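Local coordinates for protein truncated hemoglobin from geobacillus stearothermophilus (Geobacillus stearothermophilus, PDB 2BKM) that binds molecular oxygen at its heme and probably serves in oxygen transport or storage, at residues T15-L19 with A95-L101; L52-L56 with F109-L113; F78-K83 with M120-H126. All coordinates share one frame; numbering follows the deposited sequence.

How the interactions relate
Interaction 2 is the buried contact, packed near the middle of the chain; interaction 1 is partly buried, and interaction 3 lies farthest out, its centre about 16 Å from that of the chain. Interactions 1 and 2 adjoin: Leu19 and Met96 of the first pack on Phe109 of the second. Helix 82-98 serves both interaction 1, near its C-terminal end, and interaction 3, at its start, on opposite sides of the chain's centre; helix 104-120 carries interaction 2 and ends in interaction 3. The chemistry shifts accordingly: aliphatic packing with one bridging water in interaction 1, an arginine-tyrosine stack among apolar chains in interaction 2, asparagine, aspartate and backbone hydrogen bonds beside the heme in interaction 3.

Interaction 1. Residues T15-L19 with A95-L101; sequences TVAKL and AMDEIGL
Two methyl groups of Ile99 lie over the same face of the Lys18-Leu19 peptide unit, the flat group at the middle of this contact. CG2 stands above the carbonyl end, with Ile99 CG2 3.9 Å from Lys18 C, and CD1 above the amide end, with Ile99 CD1 3.8 Å from Leu19 N. At the edge of that unit the Leu19 N-H is spent on the helical bond to Thr15 O. The torsions of Ile99 make this double approach possible: CG1 sits between the backbone N and the carbonyl carbon (chi1 67°), while CG2 is anti to the carbonyl carbon. CD1 also presses on the flank of Leu19, 3.8 Å from Leu19 CB, and reaches the methyl CG2 of Thr15. That methyl also meets Leu101 CD2 at 4.1 Å, the two side chains lying roughly perpendicular. Thr15 OG1 turns to Ile10 O instead. The contact joins helix 12-29 to the C-terminal end of helix 82-98, the B and G helices of the two-over-two globin fold. Helix 82-98 closes there in a Schellman motif, with Gly100 at positive phi (69°) and Leu101 N bonded back to Met96 O. The reversal brings Leu101 round to Thr15. One turn along, Leu19 holds CG anti to its backbone nitrogen (chi1 -178°) and sends CD1 across the other helix, where it lies 3.6 Å from Met96 CG and 3.8 Å from Ala95 CB. Its second methyl, like the end of Met96, packs against Phe109 of helix 104-120. On the solvent side the extended Lys18 chain brings NZ to a water, which accepts a hydrogen bond from Lys18 NZ (2.7 Å) and donates one to Ile99 O (2.8 Å).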
loop_
_atom_site.group_PDB
_atom_site.type_symbol
_atom_site.label_atom_id
_atom_site.label_comp_id
_atom_site.label_asym_id
_atom_site.label_seq_id
_atom_site.Cartn_x
_atom_site.Cartn_y
_atom_site.Cartn_z
ATOM N N THR A 15 -5.430 12.056 -4.514
ATOM C CA THR A 15 -4.214 11.681 -3.791
ATOM C C THR A 15 -3.944 10.183 -3.949
ATOM O O THR A 15 -2.814 9.757 -4.187
ATOM C CB THR A 15 -4.359 12.027 -2.319
ATOM O OG1 THR A 15 -4.514 13.438 -2.227
ATOM C CG2 THR A 15 -3.109 11.655 -1.540
ATOM N N VAL A 16 -4.979 9.375 -3.799
ATOM C CA VAL A 16 -4.763 7.942 -3.924
ATOM C C VAL A 16 -4.224 7.599 -5.285
ATOM O O VAL A 16 -3.311 6.798 -5.395
ATOM C CB VAL A 16 -6.033 7.132 -3.597
ATOM C CG1 VAL A 16 -5.842 5.626 -3.861
ATOM C CG2 VAL A 16 -6.449 7.383 -2.151
ATOM N N ALA A 17 -4.791 8.211 -6.329
ATOM C CA ALA A 17 -4.320 7.927 -7.678
ATOM C C ALA A 17 -2.849 8.264 -7.852
ATOM O O ALA A 17 -2.094 7.478 -8.429
ATOM C CB ALA A 17 -5.135 8.731 -8.680
ATOM N N LYS A 18 -2.466 9.462 -7.414
ATOM C CA LYS A 18 -1.119 9.892 -7.578
ATOM C C LYS A 18 -0.185 8.990 -6.792
ATOM O O LYS A 18 0.863 8.626 -7.250
ATOM C CB LYS A 18 -0.972 11.316 -7.038
ATOM C CG LYS A 18 -1.423 12.374 -7.988
ATOM C CD LYS A 18 -1.341 13.695 -7.276
ATOM C CE LYS A 18 -1.290 14.839 -8.255
ATOM N NZ LYS A 18 -0.919 16.054 -7.498
ATOM N N LEU A 19 -0.617 8.665 -5.580
ATOM C CA LEU A 19 0.196 7.855 -4.682
ATOM C C LEU A 19 0.469 6.480 -5.273
ATOM O O LEU A 19 1.610 6.006 -5.271
ATOM C CB LEU A 19 -0.508 7.711 -3.329
ATOM C CG LEU A 19 0.321 6.912 -2.310
ATOM C CD1 LEU A 19 1.659 7.586 -2.042
ATOM C CD2 LEU A 19 -0.512 6.817 -1.036
ATOM N N ALA A 95 7.107 7.292 -2.220
ATOM C CA ALA A 95 6.013 7.707 -3.091
ATOM C C ALA A 95 5.235 8.846 -2.446
ATOM O O ALA A 95 4.836 9.775 -3.149
ATOM C CB ALA A 95 5.103 6.521 -3.381
ATOM N N MET A 96 4.970 8.760 -1.135
ATOM C CA MET A 96 4.289 9.845 -0.436
ATOM C C MET A 96 5.106 11.101 -0.555
ATOM O O MET A 96 4.548 12.154 -0.858
ATOM C CB MET A 96 4.031 9.501 1.028
ATOM C CG MET A 96 3.001 8.423 1.188
ATOM S SD MET A 96 2.922 7.830 2.875
ATOM C CE MET A 96 1.371 6.949 2.839
ATOM N N ASP A 97 6.413 10.986 -0.342
ATOM C CA ASP A 97 7.268 12.187 -0.459
ATOM C C ASP A 97 7.193 12.729 -1.893
ATOM O O ASP A 97 7.074 13.970 -2.100
ATOM C CB ASP A 97 8.708 11.876 -0.155
ATOM C CG ASP A 97 8.963 11.510 1.272
ATOM O OD1 ASP A 97 8.117 11.748 2.155
ATOM O OD2 ASP A 97 10.061 10.951 1.527
ATOM N N GLU A 98 7.222 11.839 -2.872
ATOM C CA GLU A 98 7.335 12.262 -4.279
ATOM C C GLU A 98 6.099 13.029 -4.673
ATOM O O GLU A 98 6.204 13.983 -5.431
ATOM C CB GLU A 98 7.474 11.040 -5.156
ATOM C CG GLU A 98 7.525 11.336 -6.638
ATOM C CD GLU A 98 7.828 10.086 -7.454
ATOM O OE1 GLU A 98 7.585 10.125 -8.662
ATOM O OE2 GLU A 98 8.309 9.079 -6.880
ATOM N N ILE A 99 4.929 12.628 -4.192
ATOM C CA ILE A 99 3.690 13.289 -4.618
ATOM C C ILE A 99 3.423 14.499 -3.751
ATOM O O ILE A 99 2.391 15.172 -3.902
ATOM C CB ILE A 99 2.482 12.354 -4.642
ATOM C CG1 ILE A 99 2.089 11.883 -3.207
ATOM C CG2 ILE A 99 2.771 11.175 -5.588
ATOM C CD1 ILE A 99 0.645 11.357 -3.167
ATOM N N GLY A 100 4.362 14.766 -2.843
ATOM C CA GLY A 100 4.249 15.887 -1.917
ATOM C C GLY A 100 3.176 15.737 -0.869
ATOM O O GLY A 100 2.663 16.743 -0.373
ATOM N N LEU A 101 2.870 14.503 -0.445
ATOM C CA LEU A 101 1.891 14.257 0.611
ATOM C C LEU A 101 2.589 14.223 1.948
ATOM O O LEU A 101 3.307 13.244 2.264
ATOM C CB LEU A 101 1.198 12.921 0.399
ATOM C CG LEU A 101 0.242 12.486 1.497
ATOM C CD1 LEU A 101 -0.966 13.442 1.680
ATOM C CD2 LEU A 101 -0.209 11.062 1.252
HETATM O O HOH W 1 1.547 15.684 -6.503
#

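Interaction 2. Residues L52-L56 with F109-L113; sequences LTQYL and FYHRL
Arg112 lays its guanidinium flat on one face of the Tyr55 ring and spends two of its nitrogens on that residue's own carbonyl. NH1 donates to Tyr55 O at 2.7 Å, tilted 28° from the carbonyl plane, and NH2 adds a weak bond to the same oxygen at 2.9 Å. A bend at chi3 (54°) folds the arginine chain back over the ring, so that CZ stands 4.0 Å above the Tyr55 centroid in a cation-pi stack with the planes only 20° apart. Tyr55 O belongs to the last turn of helix 42-55, where carbonyls tend to lack an amide partner; the arginine supplies the donors and probably eases the helix dipole as well. The phenol OH lies close to Arg112 O without bonding to it; both oxygens are instead hydrogen-bonded to Thr116 OG1. These are the E and H helices of the truncated globin fold, and Leu113, which lines the heme pocket, places CD2 3.6 Å from Tyr55 CE1. At Tyr55 an alanine is likely to leave the Arg112 guanidinium without its aromatic platform and Thr116 without the phenol, and to open a gap beside Leu113 and Phe109. The Phe109 ring takes Leu56 CD2 over one face, a CH-pi contact 3.7 Å from its centroid, and receives Leu52 CD2 and Tyr55 CE1 at its edge, in plane. Leu52 CD2 also lies 4.1 Å from Leu113 CD2. Of the backbone donors, Leu56 N is bonded to Leu52 O, and Leu113 N, near the phenol oxygen, to Phe109 O.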
loop_
_atom_site.group_PDB
_atom_site.type_symbol
_atom_site.label_atom_id
_atom_site.label_comp_id
_atom_site.label_asym_id
_atom_site.label_seq_id
_atom_site.Cartn_x
_atom_site.Cartn_y
_atom_site.Cartn_z
ATOM N N LEU A 52 -6.956 0.880 -1.359
ATOM C CA LEU A 52 -6.588 1.967 -0.474
ATOM C C LEU A 52 -7.769 2.925 -0.308
ATOM O O LEU A 52 -7.997 3.443 0.775
ATOM C CB LEU A 52 -5.378 2.712 -1.017
ATOM C CG LEU A 52 -4.060 1.918 -0.924
ATOM C CD1 LEU A 52 -2.990 2.729 -1.573
ATOM C CD2 LEU A 52 -3.734 1.599 0.533
ATOM N N THR A 53 -8.570 3.070 -1.364
ATOM C CA THR A 53 -9.776 3.890 -1.262
ATOM C C THR A 53 -10.667 3.365 -0.143
ATOM O O THR A 53 -11.077 4.096 0.747
ATOM C CB THR A 53 -10.507 3.869 -2.631
ATOM O OG1 THR A 53 -9.675 4.538 -3.588
ATOM C CG2 THR A 53 -11.871 4.567 -2.491
ATOM N N GLN A 54 -10.932 2.071 -0.179
ATOM C CA GLN A 54 -11.769 1.451 0.820
ATOM C C GLN A 54 -11.116 1.458 2.192
ATOM O O GLN A 54 -11.753 1.741 3.177
ATOM C CB GLN A 54 -12.065 0.047 0.293
ATOM C CG GLN A 54 -12.750 -0.918 1.184
ATOM C CD GLN A 54 -13.022 -2.187 0.421
ATOM O OE1 GLN A 54 -13.308 -2.159 -0.774
ATOM N NE2 GLN A 54 -12.932 -3.314 1.108
ATOM N N TYR A 55 -9.826 1.152 2.224
ATOM C CA TYR A 55 -9.078 1.094 3.451
ATOM C C TYR A 55 -9.101 2.409 4.182
ATOM O O TYR A 55 -9.099 2.426 5.409
ATOM C CB TYR A 55 -7.662 0.820 3.029
ATOM C CG TYR A 55 -6.585 0.642 4.059
ATOM C CD1 TYR A 55 -5.652 1.655 4.289
ATOM C CD2 TYR A 55 -6.446 -0.556 4.724
ATOM C CE1 TYR A 55 -4.592 1.462 5.107
ATOM C CE2 TYR A 55 -5.358 -0.773 5.566
ATOM C CZ TYR A 55 -4.445 0.253 5.747
ATOM O OH TYR A 55 -3.377 0.038 6.568
ATOM N N LEU A 56 -9.133 3.504 3.423
ATOM C CA LEU A 56 -9.102 4.833 4.024
ATOM C C LEU A 56 -10.464 5.340 4.419
ATOM O O LEU A 56 -10.578 6.473 4.888
ATOM C CB LEU A 56 -8.445 5.794 3.055
ATOM C CG LEU A 56 -6.926 5.724 2.823
ATOM C CD1 LEU A 56 -6.630 6.312 1.500
ATOM C CD2 LEU A 56 -6.266 6.574 3.847
ATOM N N PHE A 109 -2.139 7.691 8.016
ATOM C CA PHE A 109 -2.298 6.699 6.955
ATOM C C PHE A 109 -1.078 5.773 6.901
ATOM O O PHE A 109 -1.217 4.548 6.870
ATOM C CB PHE A 109 -2.478 7.477 5.640
ATOM C CG PHE A 109 -2.561 6.649 4.402
ATOM C CD1 PHE A 109 -2.335 7.270 3.178
ATOM C CD2 PHE A 109 -2.927 5.299 4.411
ATOM C CE1 PHE A 109 -2.446 6.562 1.969
ATOM C CE2 PHE A 109 -3.041 4.587 3.209
ATOM C CZ PHE A 109 -2.764 5.188 2.002
ATOM N N TYR A 110 0.116 6.362 6.914
ATOM C CA TYR A 110 1.336 5.567 6.873
ATOM C C TYR A 110 1.361 4.609 8.037
ATOM O O TYR A 110 1.742 3.435 7.848
ATOM C CB TYR A 110 2.550 6.473 6.896
ATOM C CG TYR A 110 3.812 5.660 6.775
ATOM C CD1 TYR A 110 4.620 5.502 7.858
ATOM C CD2 TYR A 110 4.114 4.991 5.589
ATOM C CE1 TYR A 110 5.758 4.727 7.816
ATOM C CE2 TYR A 110 5.262 4.222 5.473
ATOM C CZ TYR A 110 6.077 4.104 6.597
ATOM O OH TYR A 110 7.187 3.306 6.569
ATOM N N HIS A 111 0.948 5.057 9.237
ATOM C CA HIS A 111 0.980 4.153 10.387
ATOM C C HIS A 111 0.006 3.017 10.209
ATOM O O HIS A 111 0.301 1.903 10.624
ATOM C CB HIS A 111 0.711 4.926 11.662
ATOM C CG HIS A 111 1.823 5.842 11.984
ATOM N ND1 HIS A 111 1.636 7.001 12.708
ATOM C CD2 HIS A 111 3.137 5.809 11.645
ATOM C CE1 HIS A 111 2.795 7.636 12.809
ATOM N NE2 HIS A 111 3.733 6.923 12.199
ATOM N N ARG A 112 -1.127 3.263 9.579
ATOM C CA ARG A 112 -2.040 2.137 9.318
ATOM C C ARG A 112 -1.321 1.159 8.417
ATOM O O ARG A 112 -1.391 -0.030 8.650
ATOM C CB ARG A 112 -3.306 2.632 8.644
ATOM C CG ARG A 112 -4.175 3.417 9.593
ATOM C CD ARG A 112 -5.559 3.630 9.088
ATOM N NE ARG A 112 -6.214 2.382 8.723
ATOM C CZ ARG A 112 -7.295 2.338 7.957
ATOM N NH1 ARG A 112 -7.875 3.477 7.537
ATOM N NH2 ARG A 112 -7.801 1.168 7.617
ATOM N N LEU A 113 -0.610 1.690 7.417
ATOM C CA LEU A 113 0.091 0.793 6.494
ATOM C C LEU A 113 1.215 0.040 7.178
ATOM O O LEU A 113 1.478 -1.114 6.826
ATOM C CB LEU A 113 0.640 1.596 5.335
ATOM C CG LEU A 113 -0.404 2.225 4.413
ATOM C CD1 LEU A 113 0.331 3.050 3.405
ATOM C CD2 LEU A 113 -1.263 1.172 3.741
#

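Interaction 3. Residues F78-K83 with M120-H126; sequences FEITPK and MVNTPDH. With HEM (protoporphyrin IX containing Fe), chain D.
Ile80, the residue most covered by this contact, is clasped by Asn122 through both its main-chain polar atoms. Asn122 N donates to Ile80 O at 2.8 Å in a nearly straight bond (170°), and Asn122 OD1 accepts from Ile80 N at 2.9 Å. Thr123 OG1 reaches that same OD1 from the opposite face of the amide, while ND2 holds Phe78 O at 2.9 Å; the side-chain amide is thereby fixed in its rotation. The Ile80 side chain faces the heme: CG2 lies 3.8 Å from HEM CAB, and CD1 meets Met120 CB. Beside it Phe78 covers the porphyrin edge, its ring face centred on the methyl HEM CMA.

Asp125 and Pro82, the next most covered, run alongside one another in opposite senses. Asp125 OD2 uses its syn lone pair to accept from Lys83 N at 2.9 Å, and OD1 lies 3.4 Å from Pro82 CB. The proline ring also packs against Val121, CD to CG1 at 3.9 Å. Thr81, the N-cap of helix 82-98, bonds Arg84 N through OG1.

The tail after helix 104-120 is thus pinned to the loop that borders the heme, and a carboxylate beside the first amides of helix 82-98 is likely to interact favourably with the positive end of that helix dipole.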
loop_
_atom_site.group_PDB
_atom_site.type_symbol
_atom_site.label_atom_id
_atom_site.label_comp_id
_atom_site.label_asym_id
_atom_site.label_seq_id
_atom_site.Cartn_x
_atom_site.Cartn_y
_atom_site.Cartn_z
ATOM N N PHE A 78 3.038 -15.390 -1.140
ATOM C CA PHE A 78 4.357 -14.819 -1.363
ATOM C C PHE A 78 5.153 -14.894 -0.076
ATOM O O PHE A 78 4.601 -14.920 1.031
ATOM C CB PHE A 78 4.282 -13.325 -1.768
ATOM C CG PHE A 78 3.280 -13.064 -2.819
ATOM C CD1 PHE A 78 2.047 -12.479 -2.507
ATOM C CD2 PHE A 78 3.543 -13.451 -4.136
ATOM C CE1 PHE A 78 1.107 -12.265 -3.509
ATOM C CE2 PHE A 78 2.600 -13.229 -5.132
ATOM C CZ PHE A 78 1.406 -12.645 -4.807
ATOM N N GLU A 79 6.461 -14.904 -0.222
ATOM C CA GLU A 79 7.328 -14.837 0.949
ATOM C C GLU A 79 7.502 -13.370 1.337
ATOM O O GLU A 79 8.193 -12.600 0.633
ATOM C CB GLU A 79 8.699 -15.428 0.622
ATOM C CG GLU A 79 9.686 -15.300 1.761
ATOM C CD GLU A 79 11.000 -15.979 1.483
ATOM O OE1 GLU A 79 11.087 -17.191 1.766
ATOM O OE2 GLU A 79 11.908 -15.283 0.991
ATOM N N ILE A 80 6.860 -12.988 2.420
ATOM C CA ILE A 80 6.946 -11.610 2.922
ATOM C C ILE A 80 7.745 -11.655 4.208
ATOM O O ILE A 80 7.269 -11.957 5.286
ATOM C CB ILE A 80 5.576 -11.034 3.139
ATOM C CG1 ILE A 80 4.774 -11.126 1.826
ATOM C CG2 ILE A 80 5.703 -9.554 3.587
ATOM C CD1 ILE A 80 3.447 -10.461 1.868
ATOM N N THR A 81 9.012 -11.366 4.058
ATOM C CA THR A 81 9.911 -11.241 5.190
ATOM C C THR A 81 9.824 -9.810 5.751
ATOM O O THR A 81 9.304 -8.929 5.081
ATOM C CB THR A 81 11.323 -11.425 4.711
ATOM O OG1 THR A 81 11.533 -10.503 3.649
ATOM C CG2 THR A 81 11.539 -12.914 4.209
ATOM N N PRO A 82 10.312 -9.603 6.976
ATOM C CA PRO A 82 10.410 -8.228 7.463
ATOM C C PRO A 82 11.181 -7.332 6.480
ATOM O O PRO A 82 10.746 -6.197 6.232
ATOM C CB PRO A 82 11.139 -8.385 8.773
ATOM C CG PRO A 82 10.645 -9.772 9.236
ATOM C CD PRO A 82 10.705 -10.574 8.005
ATOM N N LYS A 83 12.254 -7.825 5.867
ATOM C CA LYS A 83 12.991 -7.014 4.918
ATOM C C LYS A 83 12.092 -6.584 3.784
ATOM O O LYS A 83 12.171 -5.443 3.322
ATOM C CB LYS A 83 14.233 -7.761 4.416
ATOM C CG LYS A 83 15.097 -6.956 3.466
ATOM C CD LYS A 83 16.345 -7.734 3.048
ATOM C CE LYS A 83 17.067 -6.945 1.989
ATOM N NZ LYS A 83 17.738 -5.793 2.637
ATOM N N MET A 120 1.150 -8.542 7.247
ATOM C CA MET A 120 1.373 -9.334 6.034
ATOM C C MET A 120 2.609 -10.216 6.195
ATOM O O MET A 120 2.723 -11.237 5.516
ATOM C CB MET A 120 1.550 -8.440 4.792
ATOM C CG MET A 120 0.369 -7.567 4.418
ATOM S SD MET A 120 -1.129 -8.523 4.218
ATOM C CE MET A 120 -1.906 -8.238 5.770
ATOM N N VAL A 121 3.561 -9.788 7.016
ATOM C CA VAL A 121 4.821 -10.532 7.152
ATOM C C VAL A 121 4.519 -11.971 7.520
ATOM O O VAL A 121 3.710 -12.223 8.378
ATOM C CB VAL A 121 5.699 -9.879 8.235
ATOM C CG1 VAL A 121 6.891 -10.768 8.657
ATOM C CG2 VAL A 121 6.207 -8.575 7.698
ATOM N N ASN A 122 5.187 -12.912 6.850
ATOM C CA ASN A 122 4.791 -14.310 7.014
ATOM C C ASN A 122 5.965 -15.237 6.978
ATOM O O ASN A 122 5.754 -16.438 6.982
ATOM C CB ASN A 122 3.734 -14.663 5.963
ATOM C CG ASN A 122 4.261 -14.504 4.535
ATOM O OD1 ASN A 122 5.465 -14.635 4.292
ATOM N ND2 ASN A 122 3.387 -14.245 3.564
ATOM N N THR A 123 7.167 -14.711 7.003
ATOM C CA THR A 123 8.333 -15.565 6.926
ATOM C C THR A 123 9.457 -14.851 7.661
ATOM O O THR A 123 9.617 -13.638 7.514
ATOM C CB THR A 123 8.761 -15.688 5.469
ATOM O OG1 THR A 123 7.682 -16.179 4.647
ATOM C CG2 THR A 123 9.957 -16.655 5.325
ATOM N N PRO A 124 10.282 -15.589 8.411
ATOM C CA PRO A 124 11.445 -14.971 9.041
ATOM C C PRO A 124 12.427 -14.420 8.020
ATOM O O PRO A 124 12.557 -14.909 6.910
ATOM C CB PRO A 124 12.094 -16.122 9.840
ATOM C CG PRO A 124 10.934 -17.123 10.060
ATOM C CD PRO A 124 10.152 -17.019 8.781
ATOM N N ASP A 125 13.158 -13.384 8.408
ATOM C CA ASP A 125 14.188 -12.852 7.518
ATOM C C ASP A 125 15.275 -13.852 7.189
ATOM O O ASP A 125 15.592 -14.727 8.019
ATOM C CB ASP A 125 14.871 -11.623 8.153
ATOM C CG ASP A 125 14.240 -10.298 7.744
ATOM O OD1 ASP A 125 14.341 -9.351 8.561
ATOM O OD2 ASP A 125 13.727 -10.209 6.624
ATOM N N HIS A 126 15.898 -13.642 6.032
ATOM C CA HIS A 126 17.091 -14.380 5.619
ATOM C C HIS A 126 18.337 -13.739 6.171
ATOM O O HIS A 126 18.678 -12.623 5.816
ATOM C CB HIS A 126 17.149 -14.389 4.114
ATOM C CG HIS A 126 15.981 -15.092 3.525
ATOM N ND1 HIS A 126 15.135 -14.525 2.595
ATOM C CD2 HIS A 126 15.495 -16.331 3.770
ATOM C CE1 HIS A 126 14.188 -15.393 2.281
ATOM N NE2 HIS A 126 14.380 -16.493 2.985
HETATM C CHA HEM D . -1.139 -7.980 -3.760
HETATM C CHB HEM D . 3.394 -7.991 -2.139
HETATM C CHC HEM D . 1.928 -5.367 1.664
HETATM C CHD HEM D . -2.259 -4.548 -0.537
HETATM C C1A HEM D . 0.211 -8.150 -3.638
HETATM C C2A HEM D . 1.004 -8.909 -4.581
HETATM C C3A HEM D . 2.257 -8.910 -4.130
HETATM C C4A HEM D . 2.285 -8.165 -2.898
HETATM C CMA HEM D . 3.468 -9.577 -4.808
HETATM C CAA HEM D . 0.479 -9.556 -5.875
HETATM C CBA HEM D . 0.150 -8.466 -6.877
HETATM C CGA HEM D . -0.696 -8.948 -8.040
HETATM O O1A HEM D . -0.962 -10.186 -8.195
HETATM O O2A HEM D . -1.158 -8.084 -8.828
HETATM C C1B HEM D . 3.364 -7.322 -0.950
HETATM C C2B HEM D . 4.479 -7.207 -0.032
HETATM C C3B HEM D . 4.056 -6.514 1.019
HETATM C C4B HEM D . 2.677 -6.131 0.836
HETATM C CMB HEM D . 5.903 -7.759 -0.256
HETATM C CAB HEM D . 4.909 -6.148 2.224
HETATM C CBB HEM D . 4.402 -6.032 3.458
HETATM C C1C HEM D . 0.692 -4.836 1.363
HETATM C C2C HEM D . 0.021 -3.789 2.096
HETATM C C3C HEM D . -1.139 -3.600 1.454
HETATM C C4C HEM D . -1.209 -4.491 0.323
HETATM C CMC HEM D . 0.548 -3.051 3.362
HETATM C CAC HEM D . -2.253 -2.580 1.741
HETATM C CBC HEM D . -2.317 -1.791 2.803
HETATM C C1D HEM D . -2.346 -5.423 -1.572
HETATM C C2D HEM D . -3.533 -5.592 -2.374
HETATM C C3D HEM D . -3.184 -6.658 -3.349
HETATM C C4D HEM D . -1.839 -7.065 -3.029
HETATM C CMD HEM D . -4.845 -4.805 -2.260
HETATM C CAD HEM D . -4.087 -7.213 -4.434
HETATM C CBD HEM D . -4.740 -8.508 -3.933
HETATM C CGD HEM D . -5.498 -9.083 -5.106
HETATM O O1D HEM D . -4.878 -9.744 -6.004
HETATM O O2D HEM D . -6.726 -8.803 -5.159
HETATM N NA HEM D . 1.035 -7.717 -2.622
HETATM N NB HEM D . 2.299 -6.659 -0.374
HETATM N NC HEM D . -0.066 -5.221 0.283
HETATM N ND HEM D . -1.370 -6.304 -1.996
HETATM FE FE HEM D . 0.463 -6.489 -1.166
#